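Local coordinates for protein chaperone SycD (Chlamydia pneumoniae, PDB 4NRH) that binds the gatekeeper protein CopN and probably acts as a chaperone for translocator proteins of the type III secretion system, at residues Glu66-Tyr71 / Trp97-Ala102; Ser8-Leu13 / Ile80-Trp85; Ser103-Glu108 / Ala134-Thr139; Glu58-Val63 / Val87-Phe92. All blocks are in the same frame, centred on the assembly; numbering follows the deposited sequence.

In the fold
From the N terminus, helix 9-19 opens the longest loop, which contact 2 closes when it reaches helix 76-89. Contacts 4 and 1 both start from helix 57-72 within that loop and cross it. Contact 4 pairs the helix with the far end of its neighbour 76-89, and contact 1 carries it on to helix 94-106. These two loops also cross each other, so helices 9-19, 57-72, 76-89 and 94-106 are tied to one another. Contact 3 follows in series and joins the end of helix 94-106 to helix 129-140. Its centre lies about 23 Å from that of contact 4, on the opposite side of the chain's centre, extending the row of helices toward the C terminus.

Contact 1 of 4, residues Glu66-Tyr71 / Trp97-Ala102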
# COMPACT_ATOMS: atom_id res chain seq x y z
N GLU D 66 20.16 -6.16 -13.45
CA GLU D 66 20.19 -6.70 -12.10
C GLU D 66 19.47 -8.04 -12.03
O GLU D 66 19.95 -8.99 -11.41
CB GLU D 66 19.56 -5.72 -11.11
CG GLU D 66 20.30 -4.40 -10.97
CD GLU D 66 19.71 -3.51 -9.89
OE1 GLU D 66 18.48 -3.56 -9.68
OE2 GLU D 66 20.48 -2.77 -9.25
N GLY D 67 18.31 -8.12 -12.68
CA GLY D 67 17.54 -9.34 -12.73
C GLY D 67 18.23 -10.37 -13.59
O GLY D 67 18.21 -11.57 -13.30
N TYR D 68 18.85 -9.90 -14.67
CA TYR D 68 19.57 -10.76 -15.60
C TYR D 68 20.81 -11.35 -14.94
O TYR D 68 21.12 -12.53 -15.11
CB TYR D 68 19.95 -9.98 -16.86
CG TYR D 68 20.26 -10.84 -18.06
CD1 TYR D 68 19.26 -11.56 -18.70
CD2 TYR D 68 21.56 -10.94 -18.55
CE1 TYR D 68 19.54 -12.35 -19.81
CE2 TYR D 68 21.85 -11.72 -19.65
CZ TYR D 68 20.84 -12.42 -20.28
OH TYR D 68 21.13 -13.21 -21.37
N HIS D 69 21.53 -10.51 -14.19
CA HIS D 69 22.69 -10.96 -13.42
C HIS D 69 22.32 -12.05 -12.41
O HIS D 69 23.03 -13.05 -12.28
CB HIS D 69 23.34 -9.78 -12.68
CG HIS D 69 24.15 -8.89 -13.57
ND1 HIS D 69 24.50 -9.24 -14.86
CD2 HIS D 69 24.70 -7.67 -13.35
CE1 HIS D 69 25.22 -8.27 -15.40
NE2 HIS D 69 25.35 -7.31 -14.50
N ALA D 70 21.21 -11.85 -11.71
CA ALA D 70 20.73 -12.82 -10.73
C ALA D 70 20.38 -14.14 -11.40
O ALA D 70 20.62 -15.21 -10.84
CB ALA D 70 19.52 -12.26 -9.99
N TYR D 71 19.80 -14.06 -12.59
CA TYR D 71 19.45 -15.24 -13.37
C TYR D 71 20.69 -16.05 -13.73
O TYR D 71 20.69 -17.28 -13.63
CB TYR D 71 18.70 -14.84 -14.64
CG TYR D 71 18.37 -15.99 -15.56
CD1 TYR D 71 17.28 -16.82 -15.29
CD2 TYR D 71 19.13 -16.24 -16.69
CE1 TYR D 71 16.97 -17.87 -16.13
CE2 TYR D 71 18.82 -17.30 -17.53
CZ TYR D 71 17.74 -18.10 -17.25
OH TYR D 71 17.43 -19.15 -18.08
N TRP D 97 8.96 -10.04 -20.00
CA TRP D 97 8.15 -11.24 -19.89
C TRP D 97 8.93 -12.51 -20.22
O TRP D 97 8.74 -13.55 -19.59
CB TRP D 97 6.94 -11.14 -20.82
CG TRP D 97 5.84 -10.26 -20.32
CD1 TRP D 97 5.58 -8.98 -20.69
CD2 TRP D 97 4.83 -10.61 -19.36
NE1 TRP D 97 4.47 -8.50 -20.02
CE2 TRP D 97 4.00 -9.49 -19.20
CE3 TRP D 97 4.55 -11.77 -18.63
CZ2 TRP D 97 2.90 -9.49 -18.34
CZ3 TRP D 97 3.47 -11.76 -17.77
CH2 TRP D 97 2.66 -10.63 -17.63
N PHE D 98 9.82 -12.41 -21.20
CA PHE D 98 10.59 -13.57 -21.66
C PHE D 98 11.56 -14.03 -20.58
O PHE D 98 11.67 -15.22 -20.29
CB PHE D 98 11.34 -13.24 -22.95
CG PHE D 98 11.61 -14.44 -23.82
CD1 PHE D 98 11.20 -15.70 -23.43
CD2 PHE D 98 12.26 -14.29 -25.04
CE1 PHE D 98 11.44 -16.80 -24.24
CE2 PHE D 98 12.50 -15.39 -25.84
CZ PHE D 98 12.09 -16.64 -25.44
N SER D 99 12.26 -13.07 -19.98
CA SER D 99 13.19 -13.37 -18.90
C SER D 99 12.45 -13.84 -17.65
O SER D 99 12.97 -14.66 -16.89
CB SER D 99 14.05 -12.14 -18.58
OG SER D 99 14.89 -11.81 -19.68
N LEU D 100 11.25 -13.32 -17.45
CA LEU D 100 10.40 -13.77 -16.35
C LEU D 100 9.99 -15.22 -16.58
O LEU D 100 10.01 -16.03 -15.66
CB LEU D 100 9.17 -12.87 -16.21
CG LEU D 100 8.10 -13.34 -15.21
CD1 LEU D 100 8.69 -13.55 -13.83
CD2 LEU D 100 6.94 -12.34 -15.15
N GLY D 101 9.62 -15.52 -17.82
CA GLY D 101 9.24 -16.87 -18.20
C GLY D 101 10.37 -17.87 -18.03
O GLY D 101 10.16 -18.97 -17.52
N ALA D 102 11.56 -17.48 -18.46
CA ALA D 102 12.74 -18.33 -18.35
C ALA D 102 13.09 -18.62 -16.90
O ALA D 102 13.46 -19.74 -16.55
CB ALA D 102 13.93 -17.68 -19.06
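Y71 reaches across from helix 57-72 to A102 of helix 94-106, joining helices that are next but one in the chain, as in the helix stacking of tetratricopeptide repeat (TPR) folds; segment 97-102 lies in the TPR sequence range. The ring stands out between the helices because CG is anti to the backbone N (chi1 177°). Its far end then meets A102 in two ways. The hydroxyl OH of Y71 comes within 3.9 Å of A102 CB, while Y71 CE1 lies 4.2 Å from the same methyl. The carbonyl oxygen of A102 sits at the ring edge, near its plane, 4.0 Å from Y71 CE1; no hydrogen bond crosses between the segments. The same ring also packs on S103 and M106 further along helix 94-106, so Y71 lies against a longer run of that helix than A102 alone.

S99 marks the closest backbone approach, its CA 7.6 Å from that of Y68. Its OG is hydrogen-bonded both to K95 O, one turn back in its own helix, and to Y64 OH of the facing helix 57-72. F83 of the intervening helix 76-89 packs on S99. Y68 is more exposed and touches loosely, with S99 OG at its ring edge, near the ring plane and 4.5 Å from Y68 CD1.

Contact 2 of 4, residues Ser8-Leu13 / Ile80-Trp85; sequences SHLNYL and ITVFRW
L10 of helix 9-19 pushes its two methyls against W85 and V82 of helix 76-89. CD2 does most of the touching: it lies 3.9 Å from W85 CD1, at the pyrrole side of the indole, and 4.2 Å from V82 CG2. The other methyl, L10 CD1, rests 4.1 Å from W85 CB, so the leucine fork spans the root of the tryptophan as well as its ring. The L10 side chain runs roughly perpendicular to that of W85, but lies antiparallel alongside that of V82. With V82 CG1 anti to the backbone N (chi1 172°), CG2 is left beside that nitrogen to meet the leucine, and CG1 is turned to helix 57-72, where V82 packs on V63.

W85 is also engaged by F27 in an edge-to-face ring pair, and L31 of helix 31-35 touches it too. The helix presenting L10 begins with a proper N-cap: S8 OG accepts from N11 N at 3.2 Å with a nearly straight N-H...O angle of 167°. E66 adds a carboxylate to this end, taking a hydrogen bond from H9 N and a weak one from L10 N, a placement that should suit the positive end of the helix dipole.

Across the contact itself there is no hydrogen bond or charge pair. Its cohesion is dispersive and hydrophobic, with directional bonds left to the capped helix start alongside.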
# COMPACT_ATOMS: atom_id res chain seq x y z
N SER D 8 20.57 -1.91 -4.64
CA SER D 8 20.17 -2.13 -6.02
C SER D 8 19.35 -0.95 -6.54
O SER D 8 18.68 -0.27 -5.77
CB SER D 8 19.36 -3.43 -6.14
OG SER D 8 17.98 -3.20 -5.87
N HIS D 9 19.43 -0.71 -7.85
CA HIS D 9 18.73 0.41 -8.46
C HIS D 9 17.21 0.26 -8.33
O HIS D 9 16.48 1.25 -8.26
CB HIS D 9 19.11 0.55 -9.93
CG HIS D 9 18.85 1.92 -10.50
ND1 HIS D 9 19.51 3.04 -10.07
CD2 HIS D 9 17.98 2.33 -11.45
CE1 HIS D 9 19.07 4.09 -10.73
NE2 HIS D 9 18.14 3.69 -11.58
N LEU D 10 16.75 -0.99 -8.30
CA LEU D 10 15.33 -1.28 -8.13
C LEU D 10 14.83 -0.74 -6.79
O LEU D 10 13.80 -0.08 -6.72
CB LEU D 10 15.07 -2.78 -8.22
CG LEU D 10 13.63 -3.22 -7.93
CD1 LEU D 10 12.65 -2.51 -8.86
CD2 LEU D 10 13.48 -4.73 -8.04
N ASN D 11 15.57 -1.03 -5.73
CA ASN D 11 15.22 -0.57 -4.39
C ASN D 11 15.30 0.95 -4.30
O ASN D 11 14.50 1.58 -3.61
CB ASN D 11 16.14 -1.20 -3.35
CG ASN D 11 15.86 -2.67 -3.15
OD1 ASN D 11 14.71 -3.10 -3.10
ND2 ASN D 11 16.92 -3.47 -3.03
N TYR D 12 16.26 1.54 -5.02
CA TYR D 12 16.37 2.99 -5.11
C TYR D 12 15.11 3.61 -5.70
O TYR D 12 14.60 4.61 -5.19
CB TYR D 12 17.59 3.38 -5.94
CG TYR D 12 17.58 4.82 -6.40
CD1 TYR D 12 18.00 5.84 -5.56
CD2 TYR D 12 17.15 5.16 -7.68
CE1 TYR D 12 17.99 7.16 -5.97
CE2 TYR D 12 17.13 6.48 -8.10
CZ TYR D 12 17.55 7.47 -7.25
OH TYR D 12 17.54 8.79 -7.66
N LEU D 13 14.61 3.00 -6.77
CA LEU D 13 13.42 3.50 -7.45
C LEU D 13 12.18 3.39 -6.58
O LEU D 13 11.40 4.33 -6.47
CB LEU D 13 13.21 2.75 -8.77
CG LEU D 13 14.22 3.05 -9.88
CD1 LEU D 13 13.99 2.13 -11.07
CD2 LEU D 13 14.14 4.51 -10.30
N ILE D 80 13.08 -13.59 -10.49
CA ILE D 80 11.63 -13.57 -10.63
C ILE D 80 11.04 -12.33 -9.96
O ILE D 80 10.17 -11.67 -10.52
CB ILE D 80 11.00 -14.84 -10.03
CG1 ILE D 80 11.32 -16.05 -10.91
CG2 ILE D 80 9.49 -14.69 -9.92
CD1 ILE D 80 10.97 -17.38 -10.28
N THR D 81 11.51 -12.03 -8.76
CA THR D 81 11.11 -10.83 -8.04
C THR D 81 11.32 -9.57 -8.88
O THR D 81 10.43 -8.73 -8.99
CB THR D 81 11.87 -10.68 -6.71
OG1 THR D 81 11.53 -11.76 -5.83
CG2 THR D 81 11.53 -9.36 -6.04
N VAL D 82 12.51 -9.46 -9.46
CA VAL D 82 12.89 -8.29 -10.24
C VAL D 82 12.07 -8.13 -11.52
O VAL D 82 11.57 -7.04 -11.81
CB VAL D 82 14.39 -8.34 -10.62
CG1 VAL D 82 14.74 -7.22 -11.59
CG2 VAL D 82 15.25 -8.25 -9.36
N PHE D 83 11.93 -9.21 -12.28
CA PHE D 83 11.23 -9.16 -13.56
C PHE D 83 9.74 -8.84 -13.40
O PHE D 83 9.16 -8.18 -14.25
CB PHE D 83 11.41 -10.47 -14.33
CG PHE D 83 12.83 -10.72 -14.76
CD1 PHE D 83 13.58 -9.70 -15.32
CD2 PHE D 83 13.41 -11.97 -14.62
CE1 PHE D 83 14.89 -9.91 -15.72
CE2 PHE D 83 14.71 -12.19 -15.02
CZ PHE D 83 15.45 -11.16 -15.57
N ARG D 84 9.13 -9.32 -12.32
CA ARG D 84 7.74 -8.99 -12.03
C ARG D 84 7.56 -7.49 -11.82
O ARG D 84 6.58 -6.91 -12.28
CB ARG D 84 7.23 -9.76 -10.81
CG ARG D 84 7.03 -11.25 -11.05
CD ARG D 84 6.02 -11.83 -10.07
NE ARG D 84 5.69 -13.22 -10.38
CZ ARG D 84 5.97 -14.24 -9.59
NH1 ARG D 84 6.58 -14.04 -8.43
NH2 ARG D 84 5.64 -15.48 -9.96
N TRP D 85 8.51 -6.87 -11.11
CA TRP D 85 8.49 -5.42 -10.92
C TRP D 85 8.62 -4.69 -12.25
O TRP D 85 7.92 -3.70 -12.49
CB TRP D 85 9.62 -4.99 -9.97
CG TRP D 85 9.26 -5.08 -8.52
CD1 TRP D 85 9.76 -5.95 -7.60
CD2 TRP D 85 8.31 -4.26 -7.82
NE1 TRP D 85 9.19 -5.72 -6.37
CE2 TRP D 85 8.29 -4.69 -6.48
CE3 TRP D 85 7.47 -3.21 -8.20
CZ2 TRP D 85 7.47 -4.11 -5.52
CZ3 TRP D 85 6.66 -2.63 -7.24
CH2 TRP D 85 6.67 -3.08 -5.92

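Contact 3 of 4, residues Ser103-Glu108 / Ala134-Thr139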
# COMPACT_ATOMS: atom_id res chain seq x y z
N SER D 103 12.96 -17.61 -16.05
CA SER D 103 13.25 -17.75 -14.63
C SER D 103 12.26 -18.70 -13.95
O SER D 103 12.65 -19.54 -13.15
CB SER D 103 13.24 -16.39 -13.94
OG SER D 103 14.30 -15.57 -14.39
N LEU D 104 10.98 -18.54 -14.28
CA LEU D 104 9.95 -19.43 -13.78
C LEU D 104 10.16 -20.85 -14.32
O LEU D 104 9.92 -21.83 -13.61
CB LEU D 104 8.56 -18.92 -14.17
CG LEU D 104 8.11 -17.60 -13.54
CD1 LEU D 104 6.92 -17.02 -14.29
CD2 LEU D 104 7.77 -17.81 -12.07
N HIS D 105 10.59 -20.94 -15.57
CA HIS D 105 10.89 -22.22 -16.21
C HIS D 105 11.98 -22.96 -15.43
O HIS D 105 11.82 -24.13 -15.09
CB HIS D 105 11.33 -21.99 -17.66
CG HIS D 105 11.48 -23.25 -18.46
ND1 HIS D 105 11.44 -23.26 -19.84
CD2 HIS D 105 11.68 -24.54 -18.09
CE1 HIS D 105 11.60 -24.49 -20.28
NE2 HIS D 105 11.75 -25.29 -19.23
N MET D 106 13.07 -22.26 -15.14
CA MET D 106 14.18 -22.84 -14.39
C MET D 106 13.77 -23.17 -12.95
O MET D 106 14.37 -24.03 -12.31
CB MET D 106 15.38 -21.89 -14.38
CG MET D 106 15.98 -21.63 -15.76
SD MET D 106 16.52 -23.13 -16.59
CE MET D 106 17.70 -23.78 -15.41
N SER D 107 12.75 -22.48 -12.46
CA SER D 107 12.23 -22.72 -11.11
C SER D 107 11.17 -23.81 -11.10
O SER D 107 10.61 -24.13 -10.05
CB SER D 107 11.66 -21.43 -10.53
OG SER D 107 12.66 -20.44 -10.36
N GLU D 108 10.90 -24.37 -12.28
CA GLU D 108 9.90 -25.42 -12.46
C GLU D 108 8.50 -24.93 -12.09
O GLU D 108 7.64 -25.72 -11.69
CB GLU D 108 10.25 -26.67 -11.66
CG GLU D 108 11.53 -27.36 -12.11
CD GLU D 108 11.83 -28.61 -11.31
OE1 GLU D 108 10.89 -29.20 -10.74
OE2 GLU D 108 13.02 -29.02 -11.26
N ALA D 134 7.22 -22.69 -24.85
CA ALA D 134 5.89 -23.08 -24.43
C ALA D 134 5.68 -24.57 -24.70
O ALA D 134 5.09 -25.28 -23.90
CB ALA D 134 4.83 -22.25 -25.13
N TYR D 135 6.17 -25.01 -25.86
CA TYR D 135 6.12 -26.42 -26.24
C TYR D 135 6.84 -27.29 -25.21
O TYR D 135 6.33 -28.33 -24.79
CB TYR D 135 6.73 -26.62 -27.63
CG TYR D 135 7.40 -27.96 -27.84
CD1 TYR D 135 6.66 -29.09 -28.17
CD2 TYR D 135 8.78 -28.10 -27.73
CE1 TYR D 135 7.27 -30.31 -28.37
CE2 TYR D 135 9.40 -29.32 -27.93
CZ TYR D 135 8.64 -30.42 -28.24
OH TYR D 135 9.25 -31.64 -28.44
N ILE D 136 8.04 -26.87 -24.83
CA ILE D 136 8.82 -27.57 -23.81
C ILE D 136 8.04 -27.69 -22.50
O ILE D 136 7.95 -28.77 -21.92
CB ILE D 136 10.16 -26.87 -23.54
CG1 ILE D 136 11.07 -26.95 -24.77
CG2 ILE D 136 10.86 -27.48 -22.33
CD1 ILE D 136 12.43 -26.32 -24.56
N CYS D 137 7.46 -26.58 -22.05
CA CYS D 137 6.72 -26.55 -20.80
C CYS D 137 5.46 -27.41 -20.85
O CYS D 137 5.15 -28.13 -19.90
CB CYS D 137 6.36 -25.12 -20.43
SG CYS D 137 7.75 -24.13 -19.83
N TYR D 138 4.73 -27.33 -21.97
CA TYR D 138 3.54 -28.15 -22.17
C TYR D 138 3.90 -29.63 -22.17
O TYR D 138 3.10 -30.48 -21.75
CB TYR D 138 2.84 -27.78 -23.48
CG TYR D 138 2.01 -26.51 -23.42
CD1 TYR D 138 1.16 -26.26 -22.35
CD2 TYR D 138 2.07 -25.58 -24.44
CE1 TYR D 138 0.40 -25.10 -22.30
CE2 TYR D 138 1.32 -24.42 -24.40
CZ TYR D 138 0.48 -24.19 -23.33
OH TYR D 138 -0.27 -23.04 -23.29
N THR D 139 5.10 -29.93 -22.65
CA THR D 139 5.63 -31.29 -22.64
C THR D 139 5.90 -31.73 -21.20
O THR D 139 5.66 -32.88 -20.83
CB THR D 139 6.93 -31.40 -23.47
OG1 THR D 139 6.63 -31.14 -24.85
CG2 THR D 139 7.54 -32.78 -23.34
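H105 extends with CG anti to its N (chi1 -172°), sending the imidazole from helix 94-106 over to helix 129-140, and C137 answers with SG anti to its carbonyl carbon (chi1 -74°), which sets the sulfur over the ring. SG stands 3.9 Å from the centroid of the H105 ring and 14° off its normal, a sulfur-aromatic contact made on the face; the nearest ring atom is H105 ND1, 3.8 Å from C137 SG. I136 approaches differently. Its CG2 methyl comes to the ring edge, near the plane, 3.7 Å from H105 CE1 and 3.9 Å from H105 NE2. One imidazole is thus met over a face by sulfur and at its rim by a methyl.

The ring is also gripped by a hydrogen bond between H105 ND1 and Y117 OH of helix 110-123, which should limit its rotation. C137 packs on Y117 and L114, so helix 110-123 backs both partners where the two flanking helices meet. Segment 103-108 lies in the TPR sequence range, and this is again packing between helices next but one in sequence. H105 stands in the last turn of its helix, which finishes in a Schellman motif with E108 at positive phi and E108 N bonded to H105 O at 3.0 Å.

With no hydrogen bond directly between the segments, the attraction rests on a polarisable sulfur against a pi face and on methyl packing, while the polar need of H105 ND1 is met by Y117.

Contact 4 of 4, residues Glu58-Val63 / Val87-Phe92; sequences EDLEKV and VFFNPF
Apolar packing between L60 and the pair F89 and N90 makes up the direct contact. The two L60 methyls divide the work: CD2 lies 4.1 Å from F89 CD2, meeting the ring obliquely, and CD1 lies 4.0 Å from N90 CB. The bonds from CA to CB of L60 and F89 each head toward the other segment. L60 also packs on L86 of helix 76-89, and F89 on F53.

Ring contacts involve the neighbouring F88. F88 CD2 is set 3.6 Å above one face of the F89 ring, off toward its rim, and the F88 ring stacks with Y49 and packs on S278 of the CopN chain. Helices 57-72 and 76-89 form an antiparallel hairpin of the kind that builds TPR folds, and the contact joins the start of the first helix to the end of the second.

Polar bonds shape the chain as it leaves the helix. N90 OD1 accepts from F92 N at 3.1 Å with an N-H...O angle of 154°, forming an Asx turn that leads through P91. The other end of that amide, ND2, is hydrogen-bonded to Q50 OE1. On the opposing helix, E61 OE1 forms a salt bridge with K95 NZ.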
# COMPACT_ATOMS: atom_id res chain seq x y z
N GLU D 58 16.19 4.12 -19.22
CA GLU D 58 17.54 3.80 -18.77
C GLU D 58 17.51 3.20 -17.37
O GLU D 58 18.27 2.29 -17.05
CB GLU D 58 18.42 5.05 -18.78
CG GLU D 58 18.55 5.71 -20.15
CD GLU D 58 17.50 6.78 -20.39
OE1 GLU D 58 16.30 6.50 -20.18
OE2 GLU D 58 17.88 7.90 -20.79
N ASP D 59 16.62 3.72 -16.52
CA ASP D 59 16.44 3.20 -15.17
C ASP D 59 15.95 1.76 -15.18
O ASP D 59 16.43 0.93 -14.41
CB ASP D 59 15.47 4.08 -14.38
CG ASP D 59 16.08 5.39 -13.95
OD1 ASP D 59 17.32 5.45 -13.80
OD2 ASP D 59 15.33 6.37 -13.75
N LEU D 60 14.99 1.46 -16.05
CA LEU D 60 14.45 0.11 -16.16
C LEU D 60 15.50 -0.86 -16.70
O LEU D 60 15.53 -2.03 -16.31
CB LEU D 60 13.21 0.09 -17.06
CG LEU D 60 11.95 0.74 -16.49
CD1 LEU D 60 10.74 0.38 -17.35
CD2 LEU D 60 11.72 0.33 -15.05
N GLU D 61 16.35 -0.37 -17.60
CA GLU D 61 17.42 -1.18 -18.16
C GLU D 61 18.41 -1.60 -17.08
O GLU D 61 18.87 -2.74 -17.07
CB GLU D 61 18.14 -0.44 -19.28
CG GLU D 61 19.15 -1.29 -20.03
CD GLU D 61 18.54 -2.57 -20.59
OE1 GLU D 61 17.41 -2.52 -21.11
OE2 GLU D 61 19.20 -3.63 -20.50
N LYS D 62 18.74 -0.67 -16.19
CA LYS D 62 19.62 -0.98 -15.07
C LYS D 62 19.03 -2.09 -14.22
O LYS D 62 19.73 -3.02 -13.81
CB LYS D 62 19.86 0.26 -14.20
CG LYS D 62 20.67 1.37 -14.85
CD LYS D 62 20.79 2.56 -13.90
CE LYS D 62 21.60 3.69 -14.51
NZ LYS D 62 21.63 4.88 -13.62
N VAL D 63 17.73 -2.00 -13.97
CA VAL D 63 17.01 -3.00 -13.19
C VAL D 63 16.98 -4.33 -13.93
O VAL D 63 17.10 -5.40 -13.32
CB VAL D 63 15.57 -2.54 -12.88
CG1 VAL D 63 14.82 -3.61 -12.13
CG2 VAL D 63 15.60 -1.25 -12.06
N VAL D 87 7.81 -5.84 -15.20
CA VAL D 87 6.57 -6.07 -15.92
C VAL D 87 5.46 -5.18 -15.36
O VAL D 87 4.61 -4.69 -16.10
CB VAL D 87 6.16 -7.56 -15.85
CG1 VAL D 87 4.66 -7.73 -16.02
CG2 VAL D 87 6.92 -8.37 -16.89
N PHE D 88 5.50 -4.96 -14.05
CA PHE D 88 4.55 -4.06 -13.39
C PHE D 88 4.69 -2.64 -13.91
O PHE D 88 3.70 -1.94 -14.13
CB PHE D 88 4.75 -4.11 -11.87
CG PHE D 88 4.04 -3.01 -11.13
CD1 PHE D 88 2.71 -3.14 -10.78
CD2 PHE D 88 4.71 -1.85 -10.77
CE1 PHE D 88 2.05 -2.14 -10.09
CE2 PHE D 88 4.06 -0.84 -10.09
CZ PHE D 88 2.73 -0.98 -9.75
N PHE D 89 5.93 -2.20 -14.09
CA PHE D 89 6.21 -0.84 -14.55
C PHE D 89 5.94 -0.67 -16.04
O PHE D 89 5.36 0.34 -16.46
CB PHE D 89 7.66 -0.47 -14.24
CG PHE D 89 7.90 -0.17 -12.79
CD1 PHE D 89 7.05 0.66 -12.09
CD2 PHE D 89 8.98 -0.73 -12.12
CE1 PHE D 89 7.26 0.94 -10.75
CE2 PHE D 89 9.20 -0.45 -10.78
CZ PHE D 89 8.34 0.38 -10.10
N ASN D 90 6.35 -1.64 -16.85
CA ASN D 90 6.11 -1.59 -18.29
C ASN D 90 5.91 -3.00 -18.85
O ASN D 90 6.88 -3.66 -19.22
CB ASN D 90 7.27 -0.89 -19.00
CG ASN D 90 6.95 -0.54 -20.45
OD1 ASN D 90 6.06 -1.12 -21.06
ND2 ASN D 90 7.70 0.41 -21.00
N PRO D 91 4.65 -3.45 -18.92
CA PRO D 91 4.31 -4.80 -19.37
C PRO D 91 4.34 -4.97 -20.88
O PRO D 91 3.99 -6.04 -21.38
CB PRO D 91 2.88 -4.98 -18.85
CG PRO D 91 2.32 -3.60 -18.86
CD PRO D 91 3.46 -2.68 -18.51
N PHE D 92 4.77 -3.94 -21.61
CA PHE D 92 4.81 -4.01 -23.07
C PHE D 92 6.22 -4.27 -23.59
O PHE D 92 6.45 -4.29 -24.79
CB PHE D 92 4.25 -2.73 -23.68
CG PHE D 92 2.82 -2.46 -23.30
CD1 PHE D 92 1.79 -3.13 -23.93
CD2 PHE D 92 2.51 -1.55 -22.31
CE1 PHE D 92 0.47 -2.90 -23.59
CE2 PHE D 92 1.19 -1.30 -21.96
CZ PHE D 92 0.17 -1.98 -22.60